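Acyl-CoA dehydrogenase domain protein Tcur3481 (Thermomonospora curvata, PDB 6WY9) binds FAD and probably has acyl-CoA dehydrogenase activity, working as a four-chain assembly. Local coordinates at residues H26-A31 with R38-L43; V222-L227 with V299-A304. All coordinates share one frame; numbering follows the deposited sequence.

Contact 1 (H26-A31 with R38-L43)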
loop_
_atom_site.group_PDB
_atom_site.type_symbol
_atom_site.label_atom_id
_atom_site.label_comp_id
_atom_site.label_asym_id
_atom_site.label_seq_id
_atom_site.Cartn_x
_atom_site.Cartn_y
_atom_site.Cartn_z
ATOM N N HIS B 26 11.950 -6.115 -31.626
ATOM C CA HIS B 26 11.529 -4.749 -31.889
ATOM C C HIS B 26 10.754 -4.649 -33.200
ATOM O O HIS B 26 9.610 -4.189 -33.234
ATOM C CB HIS B 26 12.765 -3.846 -31.912
ATOM C CG HIS B 26 12.454 -2.401 -32.126
ATOM N ND1 HIS B 26 12.023 -1.577 -31.107
ATOM C CD2 HIS B 26 12.512 -1.630 -33.238
ATOM C CE1 HIS B 26 11.832 -0.358 -31.583
ATOM N NE2 HIS B 26 12.125 -0.361 -32.872
ATOM N N GLN B 27 11.362 -5.099 -34.301
ATOM C CA GLN B 27 10.689 -5.016 -35.597
ATOM C C GLN B 27 9.423 -5.865 -35.620
ATOM O O GLN B 27 8.357 -5.408 -36.063
ATOM C CB GLN B 27 11.641 -5.453 -36.715
ATOM C CG GLN B 27 10.990 -5.627 -38.094
ATOM C CD GLN B 27 10.411 -7.026 -38.300
ATOM O OE1 GLN B 27 10.991 -8.045 -37.891
ATOM N NE2 GLN B 27 9.277 -7.081 -38.962
ATOM N N ARG B 28 9.510 -7.119 -35.167
ATOM C CA ARG B 28 8.365 -8.010 -35.385
ATOM C C ARG B 28 7.172 -7.642 -34.483
ATOM O O ARG B 28 6.011 -7.731 -34.913
ATOM C CB ARG B 28 8.766 -9.478 -35.183
ATOM C CG ARG B 28 7.573 -10.478 -35.414
ATOM C CD ARG B 28 7.198 -10.503 -36.892
ATOM N NE ARG B 28 6.313 -11.623 -37.217
ATOM C CZ ARG B 28 5.757 -11.801 -38.404
ATOM N NH1 ARG B 28 5.988 -10.941 -39.386
ATOM N NH2 ARG B 28 4.969 -12.850 -38.602
ATOM N N LEU B 29 7.429 -7.184 -33.252
ATOM C CA LEU B 29 6.321 -6.785 -32.389
ATOM C C LEU B 29 5.546 -5.620 -32.999
ATOM O O LEU B 29 4.305 -5.561 -32.915
ATOM C CB LEU B 29 6.837 -6.418 -30.996
ATOM C CG LEU B 29 7.336 -7.563 -30.109
ATOM C CD1 LEU B 29 7.808 -7.025 -28.731
ATOM C CD2 LEU B 29 6.314 -8.740 -29.985
ATOM N N ARG B 30 6.263 -4.683 -33.616
ATOM C CA ARG B 30 5.619 -3.542 -34.244
ATOM C C ARG B 30 4.810 -3.977 -35.471
ATOM O O ARG B 30 3.671 -3.539 -35.659
ATOM C CB ARG B 30 6.690 -2.506 -34.613
ATOM C CG ARG B 30 6.132 -1.339 -35.414
ATOM C CD ARG B 30 4.979 -0.653 -34.671
ATOM N NE ARG B 30 5.292 -0.324 -33.264
ATOM C CZ ARG B 30 6.126 0.633 -32.859
ATOM N NH1 ARG B 30 6.779 1.385 -33.745
ATOM N NH2 ARG B 30 6.330 0.832 -31.559
ATOM N N ALA B 31 5.384 -4.848 -36.302
ATOM C CA ALA B 31 4.652 -5.396 -37.445
ATOM C C ALA B 31 3.374 -6.094 -36.995
ATOM O O ALA B 31 2.308 -5.919 -37.595
ATOM C CB ALA B 31 5.543 -6.376 -38.209
ATOM N N ARG B 38 -3.544 -8.878 -35.162
ATOM C CA ARG B 38 -2.674 -8.775 -33.987
ATOM C C ARG B 38 -2.121 -10.141 -33.556
ATOM O O ARG B 38 -1.722 -10.314 -32.402
ATOM C CB ARG B 38 -3.416 -8.090 -32.821
ATOM C CG ARG B 38 -4.151 -6.823 -33.292
ATOM C CD ARG B 38 -3.073 -5.848 -33.759
ATOM N NE ARG B 38 -3.597 -4.618 -34.356
ATOM C CZ ARG B 38 -3.950 -3.532 -33.661
ATOM N NH1 ARG B 38 -3.901 -3.541 -32.323
ATOM N NH2 ARG B 38 -4.364 -2.437 -34.291
ATOM N N ILE B 39 -2.043 -11.109 -34.466
ATOM C CA ILE B 39 -1.571 -12.452 -34.144
ATOM C C ILE B 39 -0.407 -12.802 -35.065
ATOM O O ILE B 39 -0.526 -12.702 -36.299
ATOM C CB ILE B 39 -2.682 -13.507 -34.309
ATOM C CG1 ILE B 39 -3.824 -13.282 -33.282
ATOM C CG2 ILE B 39 -2.051 -14.904 -34.198
ATOM C CD1 ILE B 39 -5.039 -14.234 -33.425
ATOM N N ASP B 40 0.666 -13.317 -34.490
ATOM C CA ASP B 40 1.829 -13.677 -35.292
ATOM C C ASP B 40 1.644 -15.120 -35.733
ATOM O O ASP B 40 1.865 -16.050 -34.949
ATOM C CB ASP B 40 3.107 -13.489 -34.491
ATOM C CG ASP B 40 4.376 -13.734 -35.299
ATOM O OD1 ASP B 40 4.330 -14.367 -36.370
ATOM O OD2 ASP B 40 5.441 -13.247 -34.836
ATOM N N GLU B 41 1.280 -15.295 -37.003
ATOM C CA GLU B 41 0.996 -16.627 -37.529
ATOM C C GLU B 41 2.278 -17.419 -37.732
ATOM O O GLU B 41 2.253 -18.659 -37.744
ATOM C CB GLU B 41 0.243 -16.523 -38.848
ATOM C CG GLU B 41 -1.082 -15.838 -38.754
ATOM C CD GLU B 41 -2.117 -16.652 -37.985
ATOM O OE1 GLU B 41 -1.917 -17.870 -37.774
ATOM O OE2 GLU B 41 -3.135 -16.053 -37.588
ATOM N N THR B 42 3.395 -16.714 -37.942
ATOM C CA THR B 42 4.677 -17.392 -38.077
ATOM C C THR B 42 5.087 -17.999 -36.744
ATOM O O THR B 42 5.463 -19.176 -36.666
ATOM C CB THR B 42 5.734 -16.403 -38.586
ATOM O OG1 THR B 42 5.275 -15.872 -39.841
ATOM C CG2 THR B 42 7.073 -17.155 -38.824
ATOM N N LEU B 43 4.988 -17.207 -35.686
ATOM C CA LEU B 43 5.254 -17.706 -34.341
ATOM C C LEU B 43 4.347 -18.891 -33.994
ATOM O O LEU B 43 4.797 -19.876 -33.392
ATOM C CB LEU B 43 5.053 -16.583 -33.342
ATOM C CG LEU B 43 5.300 -16.943 -31.872
ATOM C CD1 LEU B 43 6.695 -17.595 -31.713
ATOM C CD2 LEU B 43 5.149 -15.684 -30.961
#

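Contact 2 (V222-L227 with V299-A304)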
loop_
_atom_site.group_PDB
_atom_site.type_symbol
_atom_site.label_atom_id
_atom_site.label_comp_id
_atom_site.label_asym_id
_atom_site.label_seq_id
_atom_site.Cartn_x
_atom_site.Cartn_y
_atom_site.Cartn_z
ATOM N N VAL B 222 -8.858 -22.963 -14.370
ATOM C CA VAL B 222 -7.708 -23.124 -15.253
ATOM C C VAL B 222 -7.346 -21.803 -15.915
ATOM O O VAL B 222 -6.163 -21.459 -16.031
ATOM C CB VAL B 222 -7.997 -24.204 -16.305
ATOM C CG1 VAL B 222 -6.914 -24.154 -17.431
ATOM C CG2 VAL B 222 -8.094 -25.564 -15.648
ATOM N N ALA B 223 -8.352 -21.061 -16.397
ATOM C CA ALA B 223 -8.072 -19.773 -17.046
ATOM C C ALA B 223 -7.432 -18.786 -16.073
ATOM O O ALA B 223 -6.534 -18.016 -16.454
ATOM C CB ALA B 223 -9.359 -19.160 -17.600
ATOM N N ARG B 224 -7.931 -18.753 -14.832
ATOM C CA ARG B 224 -7.323 -17.893 -13.813
ATOM C C ARG B 224 -5.861 -18.264 -13.599
ATOM O O ARG B 224 -4.984 -17.383 -13.473
ATOM C CB ARG B 224 -8.098 -18.006 -12.493
ATOM C CG ARG B 224 -9.497 -17.318 -12.511
ATOM C CD ARG B 224 -10.294 -17.497 -11.200
ATOM N NE ARG B 224 -11.584 -16.756 -11.213
ATOM C CZ ARG B 224 -12.784 -17.294 -10.981
ATOM N NH1 ARG B 224 -12.899 -18.607 -10.720
ATOM N NH2 ARG B 224 -13.887 -16.518 -11.011
ATOM N N THR B 225 -5.593 -19.573 -13.506
ATOM C CA THR B 225 -4.236 -20.074 -13.304
ATOM C C THR B 225 -3.368 -19.729 -14.505
ATOM O O THR B 225 -2.249 -19.243 -14.357
ATOM C CB THR B 225 -4.296 -21.590 -13.055
ATOM O OG1 THR B 225 -5.125 -21.847 -11.913
ATOM C CG2 THR B 225 -2.922 -22.179 -12.807
ATOM N N ALA B 226 -3.900 -19.940 -15.712
ATOM C CA ALA B 226 -3.151 -19.640 -16.923
ATOM C C ALA B 226 -2.845 -18.140 -17.036
ATOM O O ALA B 226 -1.736 -17.749 -17.429
ATOM C CB ALA B 226 -3.955 -20.148 -18.140
ATOM N N LEU B 227 -3.833 -17.287 -16.741
ATOM C CA LEU B 227 -3.580 -15.859 -16.798
ATOM C C LEU B 227 -2.504 -15.485 -15.789
ATOM O O LEU B 227 -1.664 -14.634 -16.060
ATOM C CB LEU B 227 -4.877 -15.062 -16.520
ATOM C CG LEU B 227 -5.885 -15.056 -17.681
ATOM C CD1 LEU B 227 -7.367 -14.744 -17.141
ATOM C CD2 LEU B 227 -5.427 -14.052 -18.762
ATOM N N VAL B 299 -6.254 -17.214 -5.351
ATOM C CA VAL B 299 -5.062 -16.647 -4.726
ATOM C C VAL B 299 -4.005 -16.370 -5.792
ATOM O O VAL B 299 -3.411 -15.288 -5.825
ATOM C CB VAL B 299 -4.510 -17.574 -3.612
ATOM C CG1 VAL B 299 -3.108 -17.146 -3.187
ATOM C CG2 VAL B 299 -5.418 -17.551 -2.362
ATOM N N ALA B 300 -3.753 -17.341 -6.676
ATOM C CA ALA B 300 -2.775 -17.066 -7.730
ATOM C C ALA B 300 -3.223 -15.875 -8.568
ATOM O O ALA B 300 -2.421 -14.996 -8.887
ATOM C CB ALA B 300 -2.563 -18.295 -8.607
ATOM N N LYS B 301 -4.509 -15.818 -8.904
ATOM C CA LYS B 301 -5.029 -14.734 -9.745
ATOM C C LYS B 301 -4.979 -13.388 -9.032
ATOM O O LYS B 301 -4.688 -12.352 -9.656
ATOM C CB LYS B 301 -6.470 -15.079 -10.182
ATOM C CG LYS B 301 -7.144 -14.042 -11.104
ATOM C CD LYS B 301 -6.280 -13.798 -12.374
ATOM C CE LYS B 301 -7.109 -13.102 -13.481
ATOM N NZ LYS B 301 -7.917 -11.930 -12.979
ATOM N N TRP B 302 -5.289 -13.355 -7.722
ATOM C CA TRP B 302 -5.195 -12.076 -7.015
ATOM C C TRP B 302 -3.756 -11.561 -7.002
ATOM O O TRP B 302 -3.514 -10.360 -7.209
ATOM C CB TRP B 302 -5.723 -12.194 -5.571
ATOM C CG TRP B 302 -5.506 -10.885 -4.817
ATOM C CD1 TRP B 302 -6.308 -9.782 -4.869
ATOM C CD2 TRP B 302 -4.408 -10.545 -3.951
ATOM N NE1 TRP B 302 -5.805 -8.775 -4.077
ATOM C CE2 TRP B 302 -4.641 -9.221 -3.488
ATOM C CE3 TRP B 302 -3.267 -11.240 -3.496
ATOM C CZ2 TRP B 302 -3.784 -8.569 -2.594
ATOM C CZ3 TRP B 302 -2.389 -10.573 -2.604
ATOM C CH2 TRP B 302 -2.649 -9.237 -2.188
ATOM N N TRP B 303 -2.786 -12.444 -6.730
ATOM C CA TRP B 303 -1.375 -12.030 -6.799
ATOM C C TRP B 303 -1.035 -11.469 -8.181
ATOM O O TRP B 303 -0.347 -10.446 -8.288
ATOM C CB TRP B 303 -0.457 -13.207 -6.447
ATOM C CG TRP B 303 -0.178 -13.238 -4.983
ATOM C CD1 TRP B 303 -0.702 -14.111 -4.056
ATOM C CD2 TRP B 303 0.591 -12.286 -4.255
ATOM N NE1 TRP B 303 -0.266 -13.777 -2.801
ATOM C CE2 TRP B 303 0.534 -12.658 -2.891
ATOM C CE3 TRP B 303 1.352 -11.159 -4.627
ATOM C CZ2 TRP B 303 1.199 -11.949 -1.885
ATOM C CZ3 TRP B 303 2.044 -10.453 -3.636
ATOM C CH2 TRP B 303 1.970 -10.854 -2.262
ATOM N N ALA B 304 -1.526 -12.129 -9.246
ATOM C CA ALA B 304 -1.357 -11.611 -10.608
ATOM C C ALA B 304 -1.976 -10.232 -10.743
ATOM O O ALA B 304 -1.376 -9.326 -11.343
ATOM C CB ALA B 304 -2.022 -12.561 -11.629
#

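Contact 1 (H26-A31 with R38-L43)
Arg28 and Asp40 form a salt bridge between helix 26-33 and the start of helix 41-49. The guanidinium engages the carboxylate side-on with two nearly straight hydrogen bonds, one to each oxygen: Arg28 NE to Asp40 OD2 at 3.0 Å and Arg28 NH2 to Asp40 OD1 at 2.8 Å. Both oxygens lie close to the guanidinium plane, yet the two flat groups are turned 64° apart, and the nitrogens arrive from above the carboxylate plane. With CG anti to the backbone N (chi1 -180°) and a bend at chi2, the arginine chain leads NE and NH2 to the acid.

The same carboxylate caps helix 41-49: Asp40, the N-cap residue, takes Leu43 N on OD1 at 3.0 Å, on the carboxylate face opposite Arg28 NH2, and Thr42 N makes a weak bond to the same oxygen. Without the carboxylate, as with an alanine at this position, the Arg28 guanidinium is likely to lose its anionic mate and the first turn of helix 41-49 its side-chain cap.

Thr42 OG1 also lies near Arg28 NH2, at a poor angle for bonding. Arg28 and the N-terminal end of the helix would both tend to stabilise the charged form of the buried carboxylate.

Contact 2 (V222-L227 with V299-A304)
Lys301 brings its aliphatic chain up to helix 215-248, meeting Arg224 and Leu227 about one turn apart. Its CG stands anti to the backbone N (chi1 -179°), and bends at chi2 and chi4 give the chain a curved course. Lys301 CB starts 4.1 Å from Arg224 CB, Lys301 CD passes 4.0 Å from the backbone Arg224 O, and Lys301 CE comes 4.0 Å from Leu227 CD1. The Leu227 and Lys301 side chains run side by side and point the same way, and Leu227 CD1 touches the last methylene, CE, of the lysine.

This is helix packing within the C-terminal helical domain of the acyl-CoA dehydrogenase fold, where helices 215-248 and 295-319 come close enough for the CA atoms of Arg224 and Lys301 to lie 5.6 Å apart. No hydrogen bond joins the two segments.

Arg224 meets the lysine through CB; its CG is anti to the carbonyl carbon (chi1 -72°), and the chain, extended from there to NE, carries the guanidinium off, with Arg224 NE and Lys301 NZ 6.3 Å apart. Beyond the methylenes, Lys301 NZ forms a salt bridge with Asp305, a hydrogen bond to Thr343 O and a long, weak ion pair with Asp350. Leu227 also touches Thr343 and Leu344, next to the lysine's polar end.

Contact 1 closes before contact 2 opens along the chain, and their centres lie 26 Å apart, with nearest atoms about 15 Å from each other. The first belongs to the N-terminal acyl-CoA dehydrogenase region, its centre about 18 Å from the centre of the chain; the second belongs to the C-terminal region, its centre about 9 Å from that point. They share no helix, and the mixed beta sheet falls between them in sequence. Helices 67-80 and 87-100, from the N-terminal region, pack on segment 222-227 and so join the two helical regions. Contact 1 thus ties neighbouring helices by charge, whereas contact 2 brings sequence-distant helices together by apolar packing; both lie away from the residues that bind FAD.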